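Local coordinates for protein acetylxylan esterase / glucomannan deacetylase (Cellvibrio japonicus, PDB 2WAA) that removes acetyl groups from xylan and glucomannan as a family 2 carbohydrate esterase, taking part in the degradation of plant cell wall polysaccharides, at residues L189-N194 with G241-A246; Y248-T253 with R292-S297; Q265-L270 with R299-S304; L270-I275 with A283-I288. One frame throughout, in Å; residues are numbered along the deposited sequence. Where two conformers were deposited one is given.

Interaction 1 of 4, residues L189-N194 with G241-A246; sequences LIRSWN and GIPDRA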
# COMPACT_ATOMS: atom_id res chain seq x y z
N LEU A 189 -7.86 -12.44 -8.11
CA LEU A 189 -9.13 -11.90 -8.52
C LEU A 189 -10.27 -12.91 -8.20
O LEU A 189 -11.36 -12.53 -7.73
CB LEU A 189 -9.12 -11.63 -10.03
CG LEU A 189 -10.42 -11.07 -10.55
CD1 LEU A 189 -10.58 -9.58 -10.14
CD2 LEU A 189 -10.42 -11.19 -12.06
N ILE A 190 -9.97 -14.19 -8.45
CA ILE A 190 -10.95 -15.27 -8.20
C ILE A 190 -10.52 -16.39 -7.28
O ILE A 190 -11.38 -17.13 -6.76
CB ILE A 190 -11.54 -15.87 -9.50
CG1 ILE A 190 -10.52 -16.77 -10.21
CG2 ILE A 190 -12.09 -14.74 -10.43
CD1 ILE A 190 -11.15 -17.47 -11.46
N ARG A 191 -9.22 -16.58 -7.07
CA ARG A 191 -8.76 -17.63 -6.14
C ARG A 191 -7.38 -17.33 -5.63
O ARG A 191 -6.61 -16.55 -6.24
CB ARG A 191 -8.74 -19.00 -6.84
CG ARG A 191 -7.72 -19.07 -7.96
CD ARG A 191 -7.93 -20.39 -8.81
NE ARG A 191 -7.01 -20.49 -9.95
CZ ARG A 191 -7.00 -21.53 -10.80
NH1 ARG A 191 -7.85 -22.56 -10.60
NH2 ARG A 191 -6.14 -21.56 -11.83
N SER A 192 -7.06 -17.91 -4.48
CA SER A 192 -5.74 -17.79 -3.90
C SER A 192 -4.73 -18.76 -4.54
O SER A 192 -5.13 -19.64 -5.33
CB SER A 192 -5.86 -18.02 -2.40
OG SER A 192 -6.80 -17.09 -1.85
N TRP A 193 -3.44 -18.55 -4.26
CA TRP A 193 -2.36 -19.33 -4.89
C TRP A 193 -2.56 -20.85 -4.71
O TRP A 193 -2.15 -21.65 -5.56
CB TRP A 193 -1.01 -18.92 -4.30
CG TRP A 193 -0.85 -19.32 -2.87
CD1 TRP A 193 -1.26 -18.64 -1.76
CD2 TRP A 193 -0.28 -20.55 -2.42
NE1 TRP A 193 -0.93 -19.38 -0.60
CE2 TRP A 193 -0.32 -20.55 -1.00
CE3 TRP A 193 0.30 -21.64 -3.08
CZ2 TRP A 193 0.18 -21.62 -0.24
CZ3 TRP A 193 0.79 -22.71 -2.31
CH2 TRP A 193 0.73 -22.69 -0.92
N ASN A 194 -3.20 -21.21 -3.60
CA ASN A 194 -3.38 -22.61 -3.22
C ASN A 194 -4.65 -23.20 -3.80
O ASN A 194 -4.99 -24.34 -3.46
CB ASN A 194 -3.37 -22.77 -1.67
CG ASN A 194 -4.45 -21.90 -1.01
OD1 ASN A 194 -5.38 -21.47 -1.69
ND2 ASN A 194 -4.34 -21.64 0.30
N GLY A 241 -2.66 -23.02 -12.16
CA GLY A 241 -2.79 -23.32 -13.58
C GLY A 241 -3.49 -22.10 -14.19
O GLY A 241 -3.90 -21.18 -13.47
N ILE A 242 -3.63 -22.05 -15.50
CA ILE A 242 -4.35 -20.93 -16.11
C ILE A 242 -5.82 -21.09 -15.83
O ILE A 242 -6.38 -22.14 -16.17
CB ILE A 242 -4.11 -20.93 -17.63
CG1 ILE A 242 -2.64 -20.61 -17.91
CG2 ILE A 242 -5.07 -19.98 -18.34
CD1 ILE A 242 -2.22 -20.83 -19.41
N PRO A 243 -6.49 -20.07 -15.22
CA PRO A 243 -7.93 -20.25 -14.93
C PRO A 243 -8.83 -20.18 -16.16
O PRO A 243 -8.45 -19.64 -17.20
CB PRO A 243 -8.26 -19.05 -13.99
CG PRO A 243 -7.19 -17.99 -14.28
CD PRO A 243 -5.95 -18.79 -14.65
N ASP A 244 -10.02 -20.73 -16.05
CA ASP A 244 -11.01 -20.66 -17.13
C ASP A 244 -11.17 -19.24 -17.72
O ASP A 244 -11.48 -18.27 -16.99
CB ASP A 244 -12.37 -21.15 -16.60
CG ASP A 244 -13.43 -21.08 -17.65
OD1 ASP A 244 -13.25 -21.74 -18.70
OD2 ASP A 244 -14.44 -20.37 -17.47
N ARG A 245 -11.03 -19.12 -19.04
CA ARG A 245 -11.06 -17.82 -19.70
C ARG A 245 -12.36 -17.05 -19.52
O ARG A 245 -12.34 -15.88 -19.05
CB ARG A 245 -10.70 -17.98 -21.18
CG ARG A 245 -10.94 -16.76 -22.02
CD ARG A 245 -10.37 -16.94 -23.47
NE ARG A 245 -10.09 -15.62 -24.01
CZ ARG A 245 -8.88 -15.10 -24.24
NH1 ARG A 245 -7.75 -15.79 -24.10
NH2 ARG A 245 -8.81 -13.85 -24.67
N ALA A 246 -13.50 -17.66 -19.85
CA ALA A 246 -14.76 -16.92 -19.69
C ALA A 246 -15.00 -16.50 -18.24
O ALA A 246 -15.45 -15.41 -17.99
CB ALA A 246 -15.99 -17.73 -20.24
O HOH W 1 -7.04 -23.86 -13.82
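Arg-191 and Ile-190 lean on Pro-243 from one loop of the SGNH (GDSL-like) hydrolase domain, the loop after strand 177-183, while Gly-241 to Asp-244 lead into helix 245-262. Arg-191 sends an extended chain across to the backbone of the second loop. Its CG sits between the backbone N and carbonyl carbon (chi1 65°), and the guanidinium is turned so that Gly-241 O lies at its edge, near its plane. NH2 donates to that oxygen at 2.8 Å, but the N-H...O angle of 115° makes the bond weak. Pro-243 covers one face of the same group, with CB 3.9 Å from Arg-191 NH2. Ile-190 crosses the proline obliquely, its CD1 4.2 Å from Pro-243 CB, giving a thin apolar patch beside the polar one. Arg-191 has its firmer anchor elsewhere: NE donates to the carbonyl of Asp-237, whose carboxylate takes the backbone N-H groups of Leu-189 and Ile-190. The Arg-191 side chain is about 7 Å from that of Asn-236, inferred to be a transition-state stabiliser. The contact lies at the surface, where water 1 accepts from Arg-191 NH2 at 3.2 Å and donates to Ile-242 O at 3.0 Å.

Interaction 2 of 4, residues Y248-T253 with R292-S297; sequences YINTYT and RQQLHS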
# COMPACT_ATOMS: atom_id res chain seq x y z
N TYR A 248 -12.81 -15.95 -15.77
CA TYR A 248 -11.91 -14.89 -15.35
C TYR A 248 -12.27 -13.55 -15.99
O TYR A 248 -12.33 -12.51 -15.31
CB TYR A 248 -10.49 -15.28 -15.70
CG TYR A 248 -9.50 -14.50 -14.87
CD1 TYR A 248 -9.14 -14.97 -13.62
CD2 TYR A 248 -8.93 -13.32 -15.35
CE1 TYR A 248 -8.21 -14.29 -12.83
CE2 TYR A 248 -7.98 -12.63 -14.59
CZ TYR A 248 -7.64 -13.12 -13.32
OH TYR A 248 -6.74 -12.48 -12.53
N ILE A 249 -12.51 -13.55 -17.30
CA ILE A 249 -12.80 -12.30 -17.99
C ILE A 249 -14.12 -11.73 -17.49
O ILE A 249 -14.25 -10.51 -17.27
CB ILE A 249 -12.82 -12.48 -19.52
CG1 ILE A 249 -11.39 -12.78 -20.04
CG2 ILE A 249 -13.48 -11.24 -20.23
CD1 ILE A 249 -11.39 -13.19 -21.52
N ASN A 250 -15.11 -12.59 -17.26
CA ASN A 250 -16.36 -12.05 -16.76
C ASN A 250 -16.21 -11.46 -15.36
O ASN A 250 -16.82 -10.43 -15.05
CB ASN A 250 -17.47 -13.10 -16.81
CG ASN A 250 -17.91 -13.39 -18.23
OD1 ASN A 250 -17.76 -12.54 -19.14
ND2 ASN A 250 -18.49 -14.56 -18.42
N THR A 251 -15.41 -12.08 -14.50
CA THR A 251 -15.26 -11.46 -13.20
C THR A 251 -14.35 -10.24 -13.22
O THR A 251 -14.65 -9.29 -12.49
CB THR A 251 -15.17 -12.44 -11.97
OG1 THR A 251 -14.16 -12.05 -11.02
CG2 THR A 251 -15.02 -13.86 -12.41
N TYR A 252 -13.35 -10.21 -14.09
CA TYR A 252 -12.52 -9.02 -14.17
C TYR A 252 -13.38 -7.87 -14.69
O TYR A 252 -13.32 -6.74 -14.18
CB TYR A 252 -11.31 -9.23 -15.07
CG TYR A 252 -10.07 -8.48 -14.63
CD1 TYR A 252 -10.16 -7.38 -13.75
CD2 TYR A 252 -8.82 -8.88 -15.05
CE1 TYR A 252 -8.99 -6.67 -13.34
CE2 TYR A 252 -7.64 -8.17 -14.67
CZ TYR A 252 -7.74 -7.08 -13.81
OH TYR A 252 -6.59 -6.46 -13.42
N THR A 253 -14.21 -8.15 -15.72
CA THR A 253 -15.07 -7.12 -16.28
C THR A 253 -16.01 -6.60 -15.19
O THR A 253 -16.17 -5.38 -15.03
CB THR A 253 -15.89 -7.71 -17.44
OG1 THR A 253 -14.97 -8.03 -18.49
CG2 THR A 253 -16.93 -6.71 -17.96
N ARG A 292 -10.87 -5.56 -21.52
CA ARG A 292 -11.02 -4.20 -22.00
C ARG A 292 -12.00 -4.14 -23.18
O ARG A 292 -12.79 -3.20 -23.30
CB ARG A 292 -9.65 -3.60 -22.34
CG ARG A 292 -8.75 -3.51 -21.10
CD ARG A 292 -7.40 -2.82 -21.37
NE ARG A 292 -7.57 -1.54 -22.04
CZ ARG A 292 -7.49 -1.38 -23.35
NH1 ARG A 292 -7.21 -2.42 -24.12
NH2 ARG A 292 -7.68 -0.19 -23.89
N GLN A 293 -11.94 -5.14 -24.05
CA GLN A 293 -12.88 -5.18 -25.17
C GLN A 293 -14.33 -5.22 -24.68
O GLN A 293 -15.19 -4.45 -25.14
CB GLN A 293 -12.54 -6.34 -26.12
CG GLN A 293 -13.57 -6.50 -27.25
CD GLN A 293 -13.01 -7.23 -28.45
OE1 GLN A 293 -11.87 -6.98 -28.87
NE2 GLN A 293 -13.81 -8.12 -29.03
N GLN A 294 -14.61 -6.08 -23.70
CA GLN A 294 -15.96 -6.16 -23.12
C GLN A 294 -16.38 -4.90 -22.37
O GLN A 294 -17.55 -4.53 -22.41
CB GLN A 294 -16.09 -7.34 -22.17
CG GLN A 294 -15.81 -8.66 -22.85
CD GLN A 294 -16.27 -9.83 -22.04
OE1 GLN A 294 -16.65 -9.68 -20.86
NE2 GLN A 294 -16.23 -11.01 -22.65
N LEU A 295 -15.44 -4.26 -21.69
CA LEU A 295 -15.74 -3.02 -20.96
C LEU A 295 -16.17 -1.86 -21.86
O LEU A 295 -17.07 -1.10 -21.51
CB LEU A 295 -14.54 -2.56 -20.14
CG LEU A 295 -14.30 -3.39 -18.87
CD1 LEU A 295 -12.89 -3.14 -18.35
CD2 LEU A 295 -15.38 -3.18 -17.77
N HIS A 296 -15.51 -1.74 -23.01
CA HIS A 296 -15.74 -0.68 -23.98
C HIS A 296 -15.70 0.67 -23.31
O HIS A 296 -16.61 1.50 -23.45
CB HIS A 296 -17.09 -0.84 -24.72
CG HIS A 296 -17.18 0.00 -25.95
ND1 HIS A 296 -16.66 -0.40 -27.17
CD2 HIS A 296 -17.70 1.24 -26.16
CE1 HIS A 296 -16.86 0.55 -28.07
NE2 HIS A 296 -17.50 1.55 -27.49
N SER A 297 -14.62 0.91 -22.56
CA SER A 297 -14.54 2.11 -21.75
C SER A 297 -13.37 2.95 -22.22
O SER A 297 -12.29 2.43 -22.41
CB SER A 297 -14.29 1.73 -20.29
OG SER A 297 -14.07 2.89 -19.52
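Gln-294 lies against Ile-249, Asn-250 and Thr-253, where two helices of the SGNH hydrolase fold, 245-262 and 278-295, pack on each other close to the C-terminal end of the second. From its CA, Gln-294 points toward the partner helix. CB comes first to Thr-253, 3.9 Å from OG1. CG is anti to the backbone carbonyl carbon (chi1 -59°), and beyond it the chain runs extended, crossing both Ile-249 and Thr-253 at about a right angle. CD rests on the methyl CG2 of Ile-249 at 3.6 Å, and NE2 lies near that same methyl. OE1, at the tip, reaches into a cluster of oxygens: Thr-253 OG1 is 3.3 Å from Gln-294 OE1, and Asn-250 OD1 is 3.5 Å from it. Neither approach is a hydrogen bond, and the amide planes of Asn-250 and Gln-294 stand 34° apart. The threonine hydroxyl is engaged inside its own helix instead, donating a hydrogen bond to Ile-249 O. Leu-295 adds an apolar touch, its CD2 3.9 Å from Thr-253 CG2, as the two side chains slide past each other in opposite directions; the same leucine also packs on Val-256 and Arg-257. Ile-249 O is gripped from opposite faces of its plane, by Thr-253 N at 2.8 Å and by Thr-253 OG1 at 2.9 Å.

Interaction 3 of 4, residues Q265-L270 with R299-S304; sequences QATIVL and RVFYAS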
# COMPACT_ATOMS: atom_id res chain seq x y z
N GLN A 265 -14.35 9.63 -11.67
CA GLN A 265 -13.29 10.49 -12.21
C GLN A 265 -12.00 9.70 -12.54
O GLN A 265 -11.05 10.28 -13.10
CB GLN A 265 -12.89 11.54 -11.16
CG GLN A 265 -12.01 10.95 -9.96
CD GLN A 265 -12.80 9.89 -9.13
OE1 GLN A 265 -14.03 9.92 -9.11
NE2 GLN A 265 -12.09 8.98 -8.44
N ALA A 266 -11.92 8.42 -12.16
CA ALA A 266 -10.62 7.71 -12.28
C ALA A 266 -10.35 7.16 -13.70
O ALA A 266 -11.27 6.76 -14.40
CB ALA A 266 -10.56 6.57 -11.29
N THR A 267 -9.07 7.11 -14.06
CA THR A 267 -8.58 6.30 -15.20
C THR A 267 -8.08 4.99 -14.62
O THR A 267 -7.44 4.98 -13.54
CB THR A 267 -7.44 7.03 -15.89
OG1 THR A 267 -7.93 8.31 -16.35
CG2 THR A 267 -6.87 6.23 -17.05
N ILE A 268 -8.38 3.87 -15.28
CA ILE A 268 -7.98 2.56 -14.76
C ILE A 268 -6.95 1.96 -15.69
O ILE A 268 -7.12 2.03 -16.91
CB ILE A 268 -9.18 1.66 -14.64
CG1 ILE A 268 -10.21 2.37 -13.70
CG2 ILE A 268 -8.76 0.29 -14.08
CD1 ILE A 268 -11.45 1.69 -13.58
N VAL A 269 -5.86 1.43 -15.12
CA VAL A 269 -4.79 0.80 -15.91
C VAL A 269 -4.63 -0.64 -15.43
O VAL A 269 -4.40 -0.86 -14.24
CB VAL A 269 -3.47 1.59 -15.78
CG1 VAL A 269 -2.35 0.88 -16.52
CG2 VAL A 269 -3.65 2.96 -16.38
N LEU A 270 -4.77 -1.62 -16.35
CA LEU A 270 -4.65 -3.00 -15.99
C LEU A 270 -3.28 -3.50 -16.39
O LEU A 270 -2.75 -3.11 -17.43
CB LEU A 270 -5.71 -3.87 -16.70
CG LEU A 270 -7.13 -3.31 -16.58
CD1 LEU A 270 -8.12 -4.23 -17.28
CD2 LEU A 270 -7.47 -3.20 -15.12
N ARG A 299 -12.02 4.95 -20.34
CA ARG A 299 -11.28 5.18 -19.11
C ARG A 299 -10.40 4.00 -18.68
O ARG A 299 -9.81 4.04 -17.60
CB ARG A 299 -12.26 5.42 -17.96
CG ARG A 299 -13.05 6.66 -18.11
CD ARG A 299 -13.33 7.15 -16.71
NE ARG A 299 -14.59 6.63 -16.29
CZ ARG A 299 -14.89 6.22 -15.08
NH1 ARG A 299 -13.99 6.20 -14.10
NH2 ARG A 299 -16.13 5.82 -14.86
N VAL A 300 -10.36 2.94 -19.49
CA VAL A 300 -9.61 1.75 -19.08
C VAL A 300 -8.50 1.41 -20.05
O VAL A 300 -8.76 1.25 -21.27
CB VAL A 300 -10.52 0.49 -18.95
CG1 VAL A 300 -9.68 -0.74 -18.41
CG2 VAL A 300 -11.64 0.79 -17.98
N PHE A 301 -7.28 1.29 -19.54
CA PHE A 301 -6.10 1.14 -20.41
C PHE A 301 -5.24 -0.01 -19.92
O PHE A 301 -5.52 -0.61 -18.91
CB PHE A 301 -5.28 2.46 -20.41
CG PHE A 301 -6.07 3.61 -20.98
CD1 PHE A 301 -6.16 3.76 -22.34
CD2 PHE A 301 -6.86 4.40 -20.16
CE1 PHE A 301 -6.97 4.77 -22.90
CE2 PHE A 301 -7.63 5.40 -20.68
CZ PHE A 301 -7.71 5.59 -22.06
N TYR A 302 -4.19 -0.29 -20.69
CA TYR A 302 -3.26 -1.37 -20.43
C TYR A 302 -1.83 -0.82 -20.34
O TYR A 302 -1.48 0.07 -21.12
CB TYR A 302 -3.32 -2.38 -21.59
CG TYR A 302 -2.26 -3.49 -21.47
CD1 TYR A 302 -2.31 -4.38 -20.42
CD2 TYR A 302 -1.21 -3.60 -22.38
CE1 TYR A 302 -1.36 -5.36 -20.26
CE2 TYR A 302 -0.23 -4.61 -22.21
CZ TYR A 302 -0.34 -5.47 -21.15
OH TYR A 302 0.57 -6.49 -20.92
N ALA A 303 -1.01 -1.34 -19.44
CA ALA A 303 0.42 -1.04 -19.44
C ALA A 303 1.19 -2.37 -19.51
O ALA A 303 0.86 -3.29 -18.78
CB ALA A 303 0.82 -0.30 -18.17
N SER A 304 2.18 -2.46 -20.38
CA SER A 304 2.92 -3.71 -20.49
C SER A 304 4.04 -3.73 -19.46
O SER A 304 4.53 -2.70 -18.98
CB SER A 304 3.52 -3.86 -21.91
OG SER A 304 4.34 -2.75 -22.25
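Ile-268, Val-269 and Leu-270 pair in parallel register with Val-300, Phe-301 and Tyr-302, the two strands of a beta-alpha-beta unit at one margin of the central sheet in the SGNH hydrolase fold; helix 278-295 connects them. Backbone hydrogen bonds come first. Arg-299 O accepts from Ile-268 N at 2.7 Å, almost straight, and Ile-268 O takes Phe-301 N. Phe-301 O then receives Leu-270 N, and Leu-270 O takes Ala-303 N at 3.2 Å. CA-H...O contacts reinforce the ladder, such as Val-300 CA to Ile-268 O. Apolar contacts follow on the two faces of the sheet. With Ile-268, Leu-270 and Val-300 facing helices 245-262 and 278-295, Leu-270 CD1 crosses to Val-300 CG1 at 4.0 Å. Val-269 and Phe-301 occupy the other face, where Val-269 CG1 meets Ala-303 CB at 3.8 Å and Thr-267 CG2 touches the Phe-301 ring at its edge, 3.6 Å from CD2; helix 319-337 covers Phe-301 there. A side-chain bond closes the N-terminal end. Arg-299, bent at chi2 and chi3 (-93°), also reaches the carbonyls of Leu-260 and His-263, and its NH1 donates at 169° to a lone pair of Ala-266 O, 2.8 Å away in the guanidinium plane.

Interaction 4 of 4, residues L270-I275 with A283-I288; sequences LTEGAI and ALVSYI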
# COMPACT_ATOMS: atom_id res chain seq x y z
N LEU A 270 -4.77 -1.62 -16.35
CA LEU A 270 -4.65 -3.00 -15.99
C LEU A 270 -3.28 -3.50 -16.39
O LEU A 270 -2.75 -3.11 -17.43
CB LEU A 270 -5.71 -3.87 -16.70
CG LEU A 270 -7.13 -3.31 -16.58
CD1 LEU A 270 -8.12 -4.23 -17.28
CD2 LEU A 270 -7.47 -3.20 -15.12
N THR A 271 -2.69 -4.34 -15.56
CA THR A 271 -1.39 -4.90 -15.92
C THR A 271 -1.27 -6.31 -15.33
O THR A 271 -1.87 -6.60 -14.29
CB THR A 271 -0.22 -3.98 -15.38
OG1 THR A 271 1.01 -4.61 -15.72
CG2 THR A 271 -0.25 -3.91 -13.91
N GLU A 272 -0.52 -7.19 -15.99
CA GLU A 272 -0.40 -8.58 -15.52
C GLU A 272 0.59 -8.76 -14.36
O GLU A 272 0.66 -9.81 -13.77
CB GLU A 272 -0.00 -9.51 -16.68
CG GLU A 272 1.43 -9.35 -17.20
CD GLU A 272 1.59 -8.28 -18.27
OE1 GLU A 272 0.72 -7.40 -18.43
OE2 GLU A 272 2.63 -8.30 -18.96
N GLY A 273 1.40 -7.75 -14.10
CA GLY A 273 2.37 -7.87 -13.03
C GLY A 273 3.69 -8.53 -13.48
O GLY A 273 3.85 -8.96 -14.65
N ALA A 274 4.61 -8.61 -12.54
CA ALA A 274 5.98 -9.01 -12.84
C ALA A 274 6.33 -10.47 -12.63
O ALA A 274 7.40 -10.90 -13.06
CB ALA A 274 6.95 -8.18 -11.99
N ILE A 275 5.52 -11.21 -11.88
CA ILE A 275 5.92 -12.59 -11.53
C ILE A 275 5.62 -13.59 -12.66
O ILE A 275 6.48 -14.44 -12.97
CB ILE A 275 5.29 -13.06 -10.19
CG1 ILE A 275 5.96 -12.29 -9.04
CG2 ILE A 275 5.51 -14.54 -10.04
CD1 ILE A 275 5.31 -12.55 -7.69
N ALA A 283 -1.32 -15.52 -21.25
CA ALA A 283 -2.74 -15.77 -21.05
C ALA A 283 -3.36 -14.61 -20.30
O ALA A 283 -4.43 -14.12 -20.67
CB ALA A 283 -2.97 -17.08 -20.29
N LEU A 284 -2.69 -14.15 -19.23
CA LEU A 284 -3.25 -12.99 -18.51
C LEU A 284 -3.30 -11.72 -19.36
O LEU A 284 -4.26 -10.94 -19.30
CB LEU A 284 -2.54 -12.74 -17.16
CG LEU A 284 -3.11 -11.60 -16.30
CD1 LEU A 284 -4.64 -11.74 -16.19
CD2 LEU A 284 -2.47 -11.60 -14.89
N VAL A 285 -2.27 -11.50 -20.17
CA VAL A 285 -2.31 -10.36 -21.07
C VAL A 285 -3.50 -10.47 -22.00
O VAL A 285 -4.20 -9.47 -22.28
CB VAL A 285 -0.99 -10.30 -21.89
CG1 VAL A 285 -1.11 -9.32 -23.04
CG2 VAL A 285 0.21 -9.94 -20.93
N SER A 286 -3.74 -11.69 -22.49
CA SER A 286 -4.83 -11.93 -23.41
C SER A 286 -6.16 -11.64 -22.71
O SER A 286 -7.02 -10.98 -23.27
CB SER A 286 -4.83 -13.40 -23.87
OG SER A 286 -5.80 -13.52 -24.88
N TYR A 287 -6.31 -12.14 -21.48
CA TYR A 287 -7.54 -11.98 -20.72
C TYR A 287 -7.80 -10.48 -20.45
O TYR A 287 -8.92 -9.99 -20.53
CB TYR A 287 -7.43 -12.72 -19.41
CG TYR A 287 -7.49 -14.24 -19.47
CD1 TYR A 287 -7.48 -14.93 -20.70
CD2 TYR A 287 -7.49 -14.99 -18.30
CE1 TYR A 287 -7.53 -16.36 -20.74
CE2 TYR A 287 -7.55 -16.43 -18.33
CZ TYR A 287 -7.60 -17.08 -19.56
OH TYR A 287 -7.60 -18.46 -19.55
N ILE A 288 -6.73 -9.74 -20.15
CA ILE A 288 -6.86 -8.31 -19.95
C ILE A 288 -7.35 -7.63 -21.24
O ILE A 288 -8.21 -6.73 -21.20
CB ILE A 288 -5.50 -7.69 -19.46
CG1 ILE A 288 -5.32 -8.05 -17.97
CG2 ILE A 288 -5.50 -6.13 -19.70
CD1 ILE A 288 -3.88 -7.82 -17.45
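The carboxylate of Glu-272, pressed against Val-285, is held at both oxygens: OE1 is hydrogen-bonded to Tyr-302 OH, while OE2 forms a salt bridge with Lys-281 and a weak bond with Ser-305. It belongs to a beta-alpha-beta unit in the SGNH hydrolase fold, where the loop leaving strand 267-270 packs against helix 278-295. Glu-272 CG stands between the backbone N and carbonyl carbon (chi1 71°), and the chain then bends at chi2 (-87°), bringing CD 3.4 Å from Val-285 CG2. That methyl lies about equally near both carboxylate oxygens. The salt bridge with Lys-281 would favour the ionised form of this buried acid. One turn apart on the helix, Leu-284 and Ile-288 meet the chain from Leu-270 to Glu-272. Leu-284 CD2 packs on Glu-272 CB at 3.7 Å, and its side chain continues to Tyr-248 and Phe-238. Ile-288 slides past Leu-270 in the opposite direction, with its CG2 3.8 Å from Leu-270 CB. The other branch of the isoleucine ends over the peptide between Thr-271 and Glu-272: CD1 lies 3.7 Å from Glu-272 N, a buried N-H with no hydrogen-bond partner in the model.

From the N terminus, interaction 1 closes first, joining the loop after strand 177-183 to the start of helix 245-262 across a span that holds strand 228-231 and helix 235-238. Interaction 2 opens within that helix and closes at the end of helix 278-295. Interaction 3 opens before it has closed, so the two cross, and its closure places strand 300-302 beside strand 267-270. Interaction 4 is nested inside both, shares Leu-270 with interaction 3, and joins helix 278-295 to the end of strand 267-270. The contacts touch: Pro-243 O with Tyr-287 OH ties 1 to 4, and Arg-292 NE with Val-300 O ties 2 to 3.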